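Local coordinates for protein dimethyl-sulfide monooxygenase (PDB 6AK1) that oxidises dimethyl sulfide to methanethiol and formaldehyde, using molecular oxygen, NADH and an FMN cofactor, at residues H154-E159 against G203-V208; M160-M165 against S230-K235; V167-W172 against A238-G243; I107-P112 against N140-N145. All coordinates share one frame; numbering follows the deposited sequence.

Contact 1. Residues H154-E159 against G203-V208; sequences HDERYE and GKYYKV
Tyr-205 reaches from the loop of the antiparallel hairpin of strands 201-202 and 207-208 to Glu-156, at the N-cap position of helix 157-174, and illustrates how one phenol can serve a carboxylate and an aliphatic chain at once. The two side chains cross at about a right angle. The tyrosine hydroxyl donates to OE1 of Glu-156, with OH and OE1 2.6 Å apart. That oxygen is approached from its anti side, 32° out of the carboxylate plane, yet lies at the ring edge, near the ring plane. The first carbon of the glutamate side chain also touches the hydroxyl: Glu-156 CB is 3.3 Å from Tyr-205 OH. Over one ring face lies CG of the preceding Lys-204, whose chain runs on until CE stands 3.3 Å from Glu-156 OE1. Its NZ remains 4.0 Å from that OE1, a long salt bridge. Glu-159 offers only its CB to the hydroxyl, because its chain bends at chi2 (46°) and carries the carboxylate away to Arg-232. A phenylalanine here would probably leave Glu-156 OE1 without its phenol donor, the distant lysine its remaining mate. A directed phenol hydrogen bond thus carries this surface contact, the lysine charge adding weaker, probably solvent-screened attraction.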
loop_
_atom_site.group_PDB
_atom_site.type_symbol
_atom_site.label_atom_id
_atom_site.label_comp_id
_atom_site.label_asym_id
_atom_site.label_seq_id
_atom_site.Cartn_x
_atom_site.Cartn_y
_atom_site.Cartn_z
ATOM N N HIS A 154 -1.250 4.847 -24.325
ATOM C CA HIS A 154 -1.355 3.923 -23.199
ATOM C C HIS A 154 -0.534 2.657 -23.408
ATOM O O HIS A 154 -0.241 1.960 -22.431
ATOM C CB HIS A 154 -2.820 3.562 -22.931
ATOM C CG HIS A 154 -3.611 4.676 -22.313
ATOM N ND1 HIS A 154 -4.795 4.465 -21.635
ATOM C CD2 HIS A 154 -3.386 6.013 -22.268
ATOM C CE1 HIS A 154 -5.263 5.623 -21.200
ATOM N NE2 HIS A 154 -4.426 6.579 -21.570
ATOM N N ASP A 155 -0.147 2.347 -24.652
ATOM C CA ASP A 155 0.816 1.274 -24.886
ATOM C C ASP A 155 2.138 1.535 -24.176
ATOM O O ASP A 155 2.895 0.593 -23.912
ATOM C CB ASP A 155 1.084 1.106 -26.383
ATOM C CG ASP A 155 -0.112 0.568 -27.140
ATOM O OD1 ASP A 155 -1.019 -0.031 -26.509
ATOM O OD2 ASP A 155 -0.125 0.742 -28.373
ATOM N N GLU A 156 2.441 2.800 -23.879
ATOM C CA GLU A 156 3.731 3.188 -23.326
ATOM C C GLU A 156 3.666 3.523 -21.840
ATOM O O GLU A 156 4.587 4.162 -21.322
ATOM C CB GLU A 156 4.284 4.378 -24.104
ATOM C CG GLU A 156 4.262 4.177 -25.611
ATOM C CD GLU A 156 4.638 5.423 -26.381
ATOM O OE1 GLU A 156 5.100 6.401 -25.761
ATOM O OE2 GLU A 156 4.453 5.427 -27.615
ATOM N N ARG A 157 2.611 3.090 -21.140
ATOM C CA ARG A 157 2.420 3.500 -19.752
ATOM C C ARG A 157 3.600 3.084 -18.867
ATOM O O ARG A 157 4.014 3.839 -17.979
ATOM C CB ARG A 157 1.108 2.928 -19.208
ATOM C CG ARG A 157 0.874 1.473 -19.506
ATOM C CD ARG A 157 -0.633 1.086 -19.400
ATOM N NE ARG A 157 -0.908 -0.365 -19.432
ATOM C CZ ARG A 157 -0.618 -1.190 -20.444
ATOM N NH1 ARG A 157 -0.085 -0.723 -21.564
ATOM N NH2 ARG A 157 -0.891 -2.492 -20.347
ATOM N N TYR A 158 4.187 1.911 -19.122
ATOM C CA TYR A 158 5.264 1.436 -18.257
ATOM C C TYR A 158 6.606 2.062 -18.593
ATOM O O TYR A 158 7.458 2.190 -17.709
ATOM C CB TYR A 158 5.338 -0.089 -18.305
ATOM C CG TYR A 158 4.264 -0.697 -17.437
ATOM C CD1 TYR A 158 4.351 -0.616 -16.053
ATOM C CD2 TYR A 158 3.137 -1.305 -17.998
ATOM C CE1 TYR A 158 3.362 -1.142 -15.247
ATOM C CE2 TYR A 158 2.143 -1.835 -17.197
ATOM C CZ TYR A 158 2.262 -1.750 -15.819
ATOM O OH TYR A 158 1.291 -2.270 -14.996
ATOM N N GLU A 159 6.815 2.467 -19.845
ATOM C CA GLU A 159 7.950 3.326 -20.162
ATOM C C GLU A 159 7.803 4.679 -19.468
ATOM O O GLU A 159 8.772 5.238 -18.940
ATOM C CB GLU A 159 8.057 3.498 -21.683
ATOM C CG GLU A 159 8.869 2.421 -22.432
ATOM C CD GLU A 159 8.545 0.992 -22.015
ATOM O OE1 GLU A 159 9.471 0.302 -21.508
ATOM O OE2 GLU A 159 7.377 0.556 -22.193
ATOM N N GLY A 203 14.016 13.136 -20.446
ATOM C CA GLY A 203 13.675 11.875 -21.069
ATOM C C GLY A 203 12.611 12.052 -22.120
ATOM O O GLY A 203 12.357 13.139 -22.529
ATOM N N LYS A 204 11.983 10.982 -22.550
ATOM C CA LYS A 204 10.923 11.093 -23.542
ATOM C C LYS A 204 9.683 11.765 -22.961
ATOM O O LYS A 204 8.967 12.466 -23.683
ATOM C CB LYS A 204 10.587 9.709 -24.100
ATOM C CG LYS A 204 9.403 9.676 -25.072
ATOM C CD LYS A 204 9.272 8.304 -25.739
ATOM C CE LYS A 204 7.902 8.101 -26.381
ATOM N NZ LYS A 204 7.455 9.245 -27.219
ATOM N N TYR A 205 9.425 11.596 -21.662
ATOM C CA TYR A 205 8.157 12.011 -21.078
ATOM C C TYR A 205 8.279 13.118 -20.049
ATOM O O TYR A 205 7.282 13.789 -19.778
ATOM C CB TYR A 205 7.454 10.816 -20.411
ATOM C CG TYR A 205 7.276 9.647 -21.342
ATOM C CD1 TYR A 205 6.264 9.637 -22.295
ATOM C CD2 TYR A 205 8.132 8.566 -21.279
ATOM C CE1 TYR A 205 6.116 8.570 -23.162
ATOM C CE2 TYR A 205 7.995 7.506 -22.126
ATOM C CZ TYR A 205 6.988 7.503 -23.068
ATOM O OH TYR A 205 6.874 6.423 -23.911
ATOM N N TYR A 206 9.442 13.311 -19.448
ATOM C CA TYR A 206 9.580 14.324 -18.416
ATOM C C TYR A 206 10.822 15.161 -18.664
ATOM O O TYR A 206 11.857 14.658 -19.115
ATOM C CB TYR A 206 9.618 13.689 -17.017
ATOM C CG TYR A 206 8.358 12.914 -16.733
ATOM C CD1 TYR A 206 7.163 13.572 -16.476
ATOM C CD2 TYR A 206 8.349 11.525 -16.760
ATOM C CE1 TYR A 206 5.990 12.860 -16.234
ATOM C CE2 TYR A 206 7.187 10.807 -16.522
ATOM C CZ TYR A 206 6.019 11.480 -16.260
ATOM O OH TYR A 206 4.879 10.771 -16.028
ATOM N N LYS A 207 10.691 16.453 -18.393
ATOM C CA LYS A 207 11.813 17.376 -18.402
ATOM C C LYS A 207 11.849 18.014 -17.023
ATOM O O LYS A 207 10.936 18.757 -16.662
ATOM C CB LYS A 207 11.656 18.422 -19.503
ATOM C CG LYS A 207 12.942 19.138 -19.862
ATOM C CD LYS A 207 12.686 20.277 -20.830
ATOM C CE LYS A 207 13.977 21.023 -21.109
ATOM N NZ LYS A 207 14.725 21.302 -19.848
ATOM N N VAL A 208 12.871 17.684 -16.239
ATOM C CA VAL A 208 13.068 18.248 -14.907
ATOM C C VAL A 208 14.536 18.654 -14.817
ATOM O O VAL A 208 15.394 17.817 -14.492
ATOM C CB VAL A 208 12.671 17.250 -13.799
ATOM C CG1 VAL A 208 12.791 17.896 -12.407
ATOM C CG2 VAL A 208 11.259 16.729 -14.025
#

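Contact 2. Residues M160-M165 against S230-K235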
loop_
_atom_site.group_PDB
_atom_site.type_symbol
_atom_site.label_atom_id
_atom_site.label_comp_id
_atom_site.label_asym_id
_atom_site.label_seq_id
_atom_site.Cartn_x
_atom_site.Cartn_y
_atom_site.Cartn_z
ATOM N N MET A 160 6.589 5.216 -19.465
ATOM C CA MET A 160 6.301 6.432 -18.721
ATOM C C MET A 160 6.583 6.240 -17.241
ATOM O O MET A 160 7.245 7.069 -16.609
ATOM C CB MET A 160 4.843 6.823 -18.941
ATOM C CG MET A 160 4.626 8.271 -19.269
ATOM S SD MET A 160 2.909 8.560 -19.725
ATOM C CE MET A 160 2.722 7.443 -21.129
ATOM N N ALA A 161 6.091 5.136 -16.677
ATOM C CA ALA A 161 6.250 4.890 -15.250
ATOM C C ALA A 161 7.720 4.713 -14.877
ATOM O O ALA A 161 8.148 5.149 -13.801
ATOM C CB ALA A 161 5.425 3.668 -14.840
ATOM N N ASP A 162 8.508 4.075 -15.752
ATOM C CA ASP A 162 9.941 3.924 -15.489
ATOM C C ASP A 162 10.617 5.283 -15.368
ATOM O O ASP A 162 11.428 5.511 -14.465
ATOM C CB ASP A 162 10.622 3.124 -16.607
ATOM C CG ASP A 162 10.450 1.620 -16.463
ATOM O OD1 ASP A 162 10.360 1.103 -15.325
ATOM O OD2 ASP A 162 10.434 0.941 -17.515
ATOM N N GLU A 163 10.323 6.187 -16.302
ATOM C CA GLU A 163 10.999 7.473 -16.289
ATOM C C GLU A 163 10.516 8.329 -15.132
ATOM O O GLU A 163 11.293 9.102 -14.568
ATOM C CB GLU A 163 10.789 8.197 -17.615
ATOM C CG GLU A 163 11.754 9.371 -17.818
ATOM C CD GLU A 163 11.390 10.221 -19.022
ATOM O OE1 GLU A 163 10.961 9.651 -20.044
ATOM O OE2 GLU A 163 11.511 11.453 -18.939
ATOM N N TYR A 164 9.243 8.189 -14.767
ATOM C CA TYR A 164 8.714 8.842 -13.578
ATOM C C TYR A 164 9.546 8.510 -12.345
ATOM O O TYR A 164 9.963 9.414 -11.612
ATOM C CB TYR A 164 7.250 8.435 -13.379
ATOM C CG TYR A 164 6.494 9.296 -12.381
ATOM C CD1 TYR A 164 6.702 9.153 -10.999
ATOM C CD2 TYR A 164 5.561 10.240 -12.817
ATOM C CE1 TYR A 164 6.017 9.936 -10.087
ATOM C CE2 TYR A 164 4.860 11.022 -11.906
ATOM C CZ TYR A 164 5.097 10.866 -10.544
ATOM O OH TYR A 164 4.405 11.632 -9.634
ATOM N N MET A 165 9.792 7.210 -12.098
ATOM C CA MET A 165 10.572 6.784 -10.932
ATOM C C MET A 165 12.023 7.241 -11.035
ATOM O O MET A 165 12.631 7.631 -10.030
ATOM C CB MET A 165 10.530 5.261 -10.784
ATOM C CG MET A 165 9.140 4.654 -10.751
ATOM S SD MET A 165 8.144 5.184 -9.333
ATOM C CE MET A 165 9.114 4.551 -7.955
ATOM N N SER A 230 1.026 -8.567 -13.425
ATOM C CA SER A 230 1.382 -9.582 -14.396
ATOM C C SER A 230 1.847 -8.916 -15.681
ATOM O O SER A 230 1.637 -7.714 -15.901
ATOM C CB SER A 230 0.201 -10.523 -14.683
ATOM O OG SER A 230 -0.916 -9.796 -15.173
ATOM N N GLY A 231 2.492 -9.726 -16.519
ATOM C CA GLY A 231 2.982 -9.237 -17.802
ATOM C C GLY A 231 4.033 -8.146 -17.648
ATOM O O GLY A 231 4.982 -8.272 -16.866
ATOM N N ARG A 232 3.899 -7.082 -18.414
ATOM C CA ARG A 232 4.853 -5.999 -18.381
ATOM C C ARG A 232 4.931 -5.325 -17.014
ATOM O O ARG A 232 5.982 -4.984 -16.557
ATOM C CB ARG A 232 4.603 -5.011 -19.518
ATOM C CG ARG A 232 5.441 -3.749 -19.480
ATOM C CD ARG A 232 6.909 -3.998 -19.737
ATOM N NE ARG A 232 7.656 -2.770 -19.823
ATOM C CZ ARG A 232 8.312 -2.232 -18.819
ATOM N NH1 ARG A 232 8.309 -2.822 -17.669
ATOM N NH2 ARG A 232 8.961 -1.109 -18.970
ATOM N N GLY A 233 3.795 -5.160 -16.376
ATOM C CA GLY A 233 3.802 -4.575 -15.042
ATOM C C GLY A 233 4.525 -5.409 -13.998
ATOM O O GLY A 233 4.878 -4.882 -12.938
ATOM N N SER A 234 4.741 -6.705 -14.260
ATOM C CA SER A 234 5.485 -7.529 -13.312
ATOM C C SER A 234 6.960 -7.156 -13.289
ATOM O O SER A 234 7.624 -7.324 -12.258
ATOM C CB SER A 234 5.317 -9.013 -13.654
ATOM O OG SER A 234 6.042 -9.348 -14.829
ATOM N N LYS A 235 7.492 -6.651 -14.405
ATOM C CA LYS A 235 8.882 -6.207 -14.413
ATOM C C LYS A 235 9.029 -4.888 -13.664
ATOM O O LYS A 235 9.974 -4.709 -12.890
ATOM C CB LYS A 235 9.395 -6.076 -15.851
ATOM C CG LYS A 235 9.713 -7.409 -16.549
ATOM C CD LYS A 235 11.078 -7.346 -17.262
ATOM C CE LYS A 235 11.547 -8.728 -17.750
ATOM N NZ LYS A 235 13.027 -8.953 -17.564
HETATM O O HOH W 1 10.054 -1.835 -15.569
#
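Asp-162 and Arg-232 join two helices whose backbones stay well apart: the nearest alpha carbons, CA of Asp-162 and CA of Lys-235, are 10.2 Å apart. Asp-162 sits within helix 157-174, and Arg-232 belongs to the 230-235 segment that leads along helix 232-240. There N of Ser-234 bonds to O of Gly-231.

The gap is spanned by side chains coming from opposite directions. The first torsion of Arg-232 (chi1 173°) swings CG away from its own amide nitrogen, and the bend at chi2 brings the guanidinium round to the aspartate. Its NH2 forms a salt bridge with OD2 of Asp-162, the two atoms 2.9 Å apart. The oxygen lies in the guanidinium plane and is met on its syn side, somewhat out of the carboxylate plane, the two planar groups being turned 31° apart. One water closes a second path, donating to OD1 of Asp-162 and accepting from Arg-232 NH1. A leucine in place of the aspartate would probably deprive the arginine of this mate and the water of its acceptor, leaving Glu-159 as a carboxylate partner at NH2.

The bridge joins two outer helices of the TIM barrel beside the probable FMN site, to which Ser-230 and the nearby Tyr-158 are likely to belong. Phe-236 of helix 232-240 packs against Ala-161, Asp-162 and Met-165, and Met-165 continues inward onto Trp-132 and Val-134 of strand 130-135.

Contact 3. Residues V167-W172 against A238-G243; sequences VMYKLW and ASNAEG
Tyr-169 donates its hydroxyl to the side-chain oxygen of Asn-240, a single directional bond linking two buried residues; OH and OD1 are 2.7 Å apart. The amide oxygen lies at the ring edge, in the plane of the phenol, and is also 3.3 Å from the ring carbon CE2 of Tyr-169. Seen from the acceptor, the hydroxyl arrives at a C=O...donor angle of 116° and tilted out of the carbonyl plane, while the ring and amide planes stand 38° apart. Asn-240 CG lies anti to its carbonyl carbon (chi1 -66°), which points the amide at the tyrosine.

The bond joins two of the helices that surround the parallel strands of the TIM barrel: helix 157-174 lies on the connection between strands 130-135 and 223-227, and helix 232-240 is the crossover helix between strands 223-227 and 243-246, with Asn-240 at its last turn.

In the next shell, ND2 of Asn-240 donates to the backbone oxygen of Phe-236, which is consistent with OD1, and not ND2, being turned to the tyrosine. Gln-226 and Pro-448 pack on the asparagine, and Ile-224, Ala-449 and Tyr-452 on the tyrosine. Further out, His-447 bonds through NE2 to the backbone oxygen of Asn-240.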
loop_
_atom_site.group_PDB
_atom_site.type_symbol
_atom_site.label_atom_id
_atom_site.label_comp_id
_atom_site.label_asym_id
_atom_site.label_seq_id
_atom_site.Cartn_x
_atom_site.Cartn_y
_atom_site.Cartn_z
ATOM N N VAL A 167 13.083 10.000 -12.331
ATOM C CA VAL A 167 13.064 11.386 -11.851
ATOM C C VAL A 167 13.029 11.429 -10.325
ATOM O O VAL A 167 13.814 12.146 -9.692
ATOM C CB VAL A 167 11.866 12.146 -12.452
ATOM C CG1 VAL A 167 11.691 13.493 -11.763
ATOM C CG2 VAL A 167 12.022 12.311 -13.976
ATOM N N MET A 168 12.098 10.671 -9.714
ATOM C CA MET A 168 11.972 10.644 -8.255
ATOM C C MET A 168 13.279 10.222 -7.601
ATOM O O MET A 168 13.739 10.858 -6.645
ATOM C CB MET A 168 10.855 9.677 -7.818
ATOM C CG MET A 168 9.515 9.862 -8.490
ATOM S SD MET A 168 8.755 11.419 -8.028
ATOM C CE MET A 168 8.018 11.017 -6.446
ATOM N N TYR A 169 13.878 9.123 -8.088
ATOM C CA TYR A 169 15.135 8.633 -7.518
ATOM C C TYR A 169 16.275 9.650 -7.681
ATOM O O TYR A 169 17.132 9.787 -6.795
ATOM C CB TYR A 169 15.518 7.300 -8.164
ATOM C CG TYR A 169 14.550 6.137 -7.929
ATOM C CD1 TYR A 169 13.728 6.083 -6.804
ATOM C CD2 TYR A 169 14.484 5.087 -8.828
ATOM C CE1 TYR A 169 12.849 5.011 -6.598
ATOM C CE2 TYR A 169 13.618 4.013 -8.631
ATOM C CZ TYR A 169 12.807 3.978 -7.517
ATOM O OH TYR A 169 11.951 2.908 -7.346
ATOM N N LYS A 170 16.316 10.365 -8.808
ATOM C CA LYS A 170 17.353 11.380 -8.995
ATOM C C LYS A 170 17.189 12.511 -7.996
ATOM O O LYS A 170 18.168 12.977 -7.401
ATOM C CB LYS A 170 17.313 11.934 -10.425
ATOM C CG LYS A 170 17.802 10.960 -11.484
ATOM C CD LYS A 170 17.722 11.565 -12.898
ATOM C CE LYS A 170 18.168 10.563 -13.972
ATOM N NZ LYS A 170 17.997 11.114 -15.350
ATOM N N LEU A 171 15.952 12.960 -7.785
ATOM C CA LEU A 171 15.714 14.044 -6.835
ATOM C C LEU A 171 16.087 13.622 -5.420
ATOM O O LEU A 171 16.795 14.349 -4.711
ATOM C CB LEU A 171 14.253 14.485 -6.911
ATOM C CG LEU A 171 13.861 15.144 -8.233
ATOM C CD1 LEU A 171 12.348 15.240 -8.377
ATOM C CD2 LEU A 171 14.518 16.534 -8.367
ATOM N N TRP A 172 15.663 12.417 -5.013
ATOM C CA TRP A 172 15.827 11.959 -3.632
ATOM C C TRP A 172 17.259 11.537 -3.314
ATOM O O TRP A 172 17.765 11.836 -2.226
ATOM C CB TRP A 172 14.886 10.781 -3.352
ATOM C CG TRP A 172 13.432 11.132 -3.173
ATOM C CD1 TRP A 172 12.917 12.297 -2.668
ATOM C CD2 TRP A 172 12.310 10.302 -3.494
ATOM N NE1 TRP A 172 11.545 12.240 -2.648
ATOM C CE2 TRP A 172 11.144 11.024 -3.149
ATOM C CE3 TRP A 172 12.176 9.014 -4.038
ATOM C CZ2 TRP A 172 9.852 10.497 -3.331
ATOM C CZ3 TRP A 172 10.887 8.490 -4.215
ATOM C CH2 TRP A 172 9.745 9.241 -3.863
ATOM N N ALA A 238 8.820 -5.784 -9.874
ATOM C CA ALA A 238 9.990 -6.501 -9.372
ATOM C C ALA A 238 11.247 -5.632 -9.359
ATOM O O ALA A 238 12.136 -5.833 -8.516
ATOM C CB ALA A 238 10.228 -7.761 -10.210
ATOM N N SER A 239 11.361 -4.681 -10.288
ATOM C CA SER A 239 12.527 -3.800 -10.265
ATOM C C SER A 239 12.499 -2.847 -9.069
ATOM O O SER A 239 13.534 -2.603 -8.446
ATOM C CB SER A 239 12.618 -3.011 -11.572
ATOM O OG SER A 239 12.560 -3.880 -12.679
ATOM N N ASN A 240 11.334 -2.308 -8.713
ATOM C CA ASN A 240 11.301 -1.190 -7.767
ATOM C C ASN A 240 10.822 -1.548 -6.366
ATOM O O ASN A 240 11.268 -0.917 -5.407
ATOM C CB ASN A 240 10.404 -0.073 -8.309
ATOM C CG ASN A 240 10.958 0.554 -9.556
ATOM O OD1 ASN A 240 11.895 1.353 -9.497
ATOM N ND2 ASN A 240 10.400 0.186 -10.698
ATOM N N ALA A 241 9.942 -2.538 -6.224
ATOM C CA ALA A 241 9.254 -2.768 -4.959
ATOM C C ALA A 241 10.218 -3.230 -3.877
ATOM O O ALA A 241 11.033 -4.130 -4.096
ATOM C CB ALA A 241 8.134 -3.799 -5.134
ATOM N N GLU A 242 10.131 -2.605 -2.707
ATOM C CA GLU A 242 10.698 -3.195 -1.505
ATOM C C GLU A 242 9.662 -3.963 -0.697
ATOM O O GLU A 242 10.018 -4.925 -0.014
ATOM C CB GLU A 242 11.353 -2.117 -0.642
ATOM C CG GLU A 242 12.407 -1.314 -1.406
ATOM C CD GLU A 242 12.969 -0.143 -0.604
ATOM O OE1 GLU A 242 14.005 -0.321 0.077
ATOM O OE2 GLU A 242 12.359 0.954 -0.659
ATOM N N GLY A 243 8.395 -3.561 -0.765
ATOM C CA GLY A 243 7.282 -4.356 -0.278
ATOM C C GLY A 243 6.311 -4.546 -1.428
ATOM O O GLY A 243 6.005 -3.578 -2.140
#

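Contact 4. Residues I107-P112 against N140-N145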
loop_
_atom_site.group_PDB
_atom_site.type_symbol
_atom_site.label_atom_id
_atom_site.label_comp_id
_atom_site.label_asym_id
_atom_site.label_seq_id
_atom_site.Cartn_x
_atom_site.Cartn_y
_atom_site.Cartn_z
ATOM N N ILE A 107 0.828 8.097 -9.762
ATOM C CA ILE A 107 1.737 8.815 -10.652
ATOM C C ILE A 107 1.027 9.323 -11.896
ATOM O O ILE A 107 1.652 9.982 -12.739
ATOM C CB ILE A 107 2.918 7.899 -11.031
ATOM C CG1 ILE A 107 2.450 6.773 -11.962
ATOM C CG2 ILE A 107 3.533 7.286 -9.780
ATOM C CD1 ILE A 107 3.548 5.764 -12.310
ATOM N N THR A 108 -0.276 9.063 -12.014
ATOM C CA THR A 108 -1.027 9.389 -13.222
ATOM C C THR A 108 -1.301 10.886 -13.340
ATOM O O THR A 108 -1.335 11.431 -14.450
ATOM C CB THR A 108 -2.356 8.616 -13.218
ATOM O OG1 THR A 108 -2.101 7.213 -13.100
ATOM C CG2 THR A 108 -3.152 8.876 -14.479
ATOM N N PHE A 109 -1.552 11.562 -12.226
ATOM C CA PHE A 109 -2.001 12.944 -12.299
ATOM C C PHE A 109 -1.020 13.942 -11.712
ATOM O O PHE A 109 -1.006 15.097 -12.147
ATOM C CB PHE A 109 -3.359 13.091 -11.593
ATOM C CG PHE A 109 -4.388 12.099 -12.057
ATOM C CD1 PHE A 109 -4.905 12.168 -13.354
ATOM C CD2 PHE A 109 -4.832 11.091 -11.211
ATOM C CE1 PHE A 109 -5.856 11.246 -13.791
ATOM C CE2 PHE A 109 -5.778 10.167 -11.631
ATOM C CZ PHE A 109 -6.293 10.240 -12.923
ATOM N N GLU A 110 -0.194 13.535 -10.755
ATOM C CA GLU A 110 0.680 14.457 -10.054
ATOM C C GLU A 110 2.071 14.457 -10.675
ATOM O O GLU A 110 2.667 13.390 -10.881
ATOM C CB GLU A 110 0.769 14.102 -8.571
ATOM C CG GLU A 110 1.304 15.256 -7.750
ATOM C CD GLU A 110 1.197 15.009 -6.261
ATOM O OE1 GLU A 110 1.882 15.737 -5.510
ATOM O OE2 GLU A 110 0.437 14.094 -5.855
ATOM N N GLN A 111 2.585 15.653 -10.952
ATOM C CA GLN A 111 3.932 15.799 -11.493
ATOM C C GLN A 111 4.962 15.235 -10.511
ATOM O O GLN A 111 4.818 15.402 -9.298
ATOM C CB GLN A 111 4.234 17.274 -11.778
ATOM C CG GLN A 111 3.268 17.974 -12.750
ATOM C CD GLN A 111 1.995 18.529 -12.078
ATOM O OE1 GLN A 111 1.598 18.084 -11.002
ATOM N NE2 GLN A 111 1.349 19.501 -12.731
ATOM N N PRO A 112 6.021 14.578 -10.998
ATOM C CA PRO A 112 6.977 13.942 -10.066
ATOM C C PRO A 112 7.698 14.913 -9.147
ATOM O O PRO A 112 7.933 14.582 -7.979
ATOM C CB PRO A 112 7.958 13.215 -11.005
ATOM C CG PRO A 112 7.785 13.883 -12.354
ATOM C CD PRO A 112 6.343 14.301 -12.412
ATOM N N ASN A 140 -12.476 5.275 -13.909
ATOM C CA ASN A 140 -12.690 6.089 -15.105
ATOM C C ASN A 140 -13.057 7.532 -14.772
ATOM O O ASN A 140 -12.670 8.453 -15.497
ATOM C CB ASN A 140 -13.772 5.422 -15.966
ATOM C CG ASN A 140 -14.142 6.227 -17.209
ATOM O OD1 ASN A 140 -15.320 6.551 -17.421
ATOM N ND2 ASN A 140 -13.146 6.543 -18.044
ATOM N N SER A 141 -13.821 7.758 -13.699
ATOM C CA SER A 141 -14.231 9.123 -13.384
ATOM C C SER A 141 -13.056 9.993 -12.942
ATOM O O SER A 141 -13.150 11.226 -13.004
ATOM C CB SER A 141 -15.319 9.116 -12.306
ATOM O OG SER A 141 -14.784 8.702 -11.060
ATOM N N ALA A 142 -11.960 9.385 -12.488
ATOM C CA ALA A 142 -10.764 10.162 -12.179
ATOM C C ALA A 142 -10.219 10.838 -13.432
ATOM O O ALA A 142 -9.955 12.043 -13.436
ATOM C CB ALA A 142 -9.705 9.262 -11.543
ATOM N N ALA A 143 -10.055 10.069 -14.512
ATOM C CA ALA A 143 -9.614 10.646 -15.779
ATOM C C ALA A 143 -10.558 11.750 -16.242
ATOM O O ALA A 143 -10.108 12.815 -16.678
ATOM C CB ALA A 143 -9.493 9.558 -16.850
ATOM N N LEU A 144 -11.872 11.529 -16.116
ATOM C CA LEU A 144 -12.850 12.511 -16.589
ATOM C C LEU A 144 -12.841 13.792 -15.748
ATOM O O LEU A 144 -13.074 14.882 -16.277
ATOM C CB LEU A 144 -14.248 11.885 -16.598
ATOM C CG LEU A 144 -14.457 10.678 -17.530
ATOM C CD1 LEU A 144 -15.894 10.136 -17.463
ATOM C CD2 LEU A 144 -14.092 11.024 -18.960
ATOM N N ASN A 145 -12.593 13.683 -14.441
ATOM C CA ASN A 145 -12.705 14.814 -13.518
ATOM C C ASN A 145 -11.398 15.572 -13.326
ATOM O O ASN A 145 -11.419 16.754 -12.968
ATOM C CB ASN A 145 -13.181 14.331 -12.146
ATOM C CG ASN A 145 -14.627 13.887 -12.155
ATOM O OD1 ASN A 145 -15.420 14.360 -12.966
ATOM N ND2 ASN A 145 -14.981 12.988 -11.239
#
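Phe-109 meets Ala-142 and Ala-143 of helix 140-146, a plain case of a loop aromatic resting on the small residues of a helix. The nearest alpha carbons, CA of Phe-109 and CA of Ala-143, are 8.7 Å apart, and the ring bridges that interval. From CB, which points toward the helix, the first torsion sets CG anti to the carbonyl carbon (chi1 -51°) and thereby aims the ring outward from the loop. One face of that ring is covered near its rim by the methyl carbon CG2 of the preceding Thr-108, 3.6 Å above the plane.

Farther out the two sides of the ring divide the helix between them. CE1 comes to 4.2 Å from the carbonyl O of Ala-142, a loose contact with the backbone, while CE2 lies 4.0 Å from the methyl CB of Ala-142. At the tip, CZ makes the closest approach, 3.8 Å to CB of Ala-142, and is also 4.1 Å from the backbone N of Ala-143. Both the methyl and the amide stand obliquely to the ring, and no hydrogen bond crosses the contact; its substance is apolar packing.

Ser-137 and Met-148 also touch the phenylalanine, and Val-60 touches Ala-142. The loop follows strand 100-106 and the helix follows strand 130-135, its immediate neighbour in the parallel sheet. Packing between excursions at the carboxyl ends of adjacent strands belongs to the TIM-barrel fold of the luciferase-like monooxygenases, where these ends probably surround the flavin pocket, as in other members of the family.

In the fold
Helix 157-174 is the common element of contacts 1, 2 and 3, and contact 4 touches it through loop 107-112, where Ile-107 and Pro-112 pack on Tyr-164. Contacts 1 and 2, with centres about 10 Å apart, are joined by a salt bridge, OE1 of Glu-159 to NH2 of Arg-232 at 2.9 Å, and OE2 of Glu-163 probably accepts a hydrogen bond from N of Tyr-206. Contact 3 continues the same helix pair, while OH of Tyr-164 lies 2.8 Å from O of Glu-110. His-154, Tyr-158 and Ser-230 probably bind FMN; the side chain of Arg-232 is about 4 Å from that of Tyr-158, and that of Ala-143 about 7 Å from that of His-154.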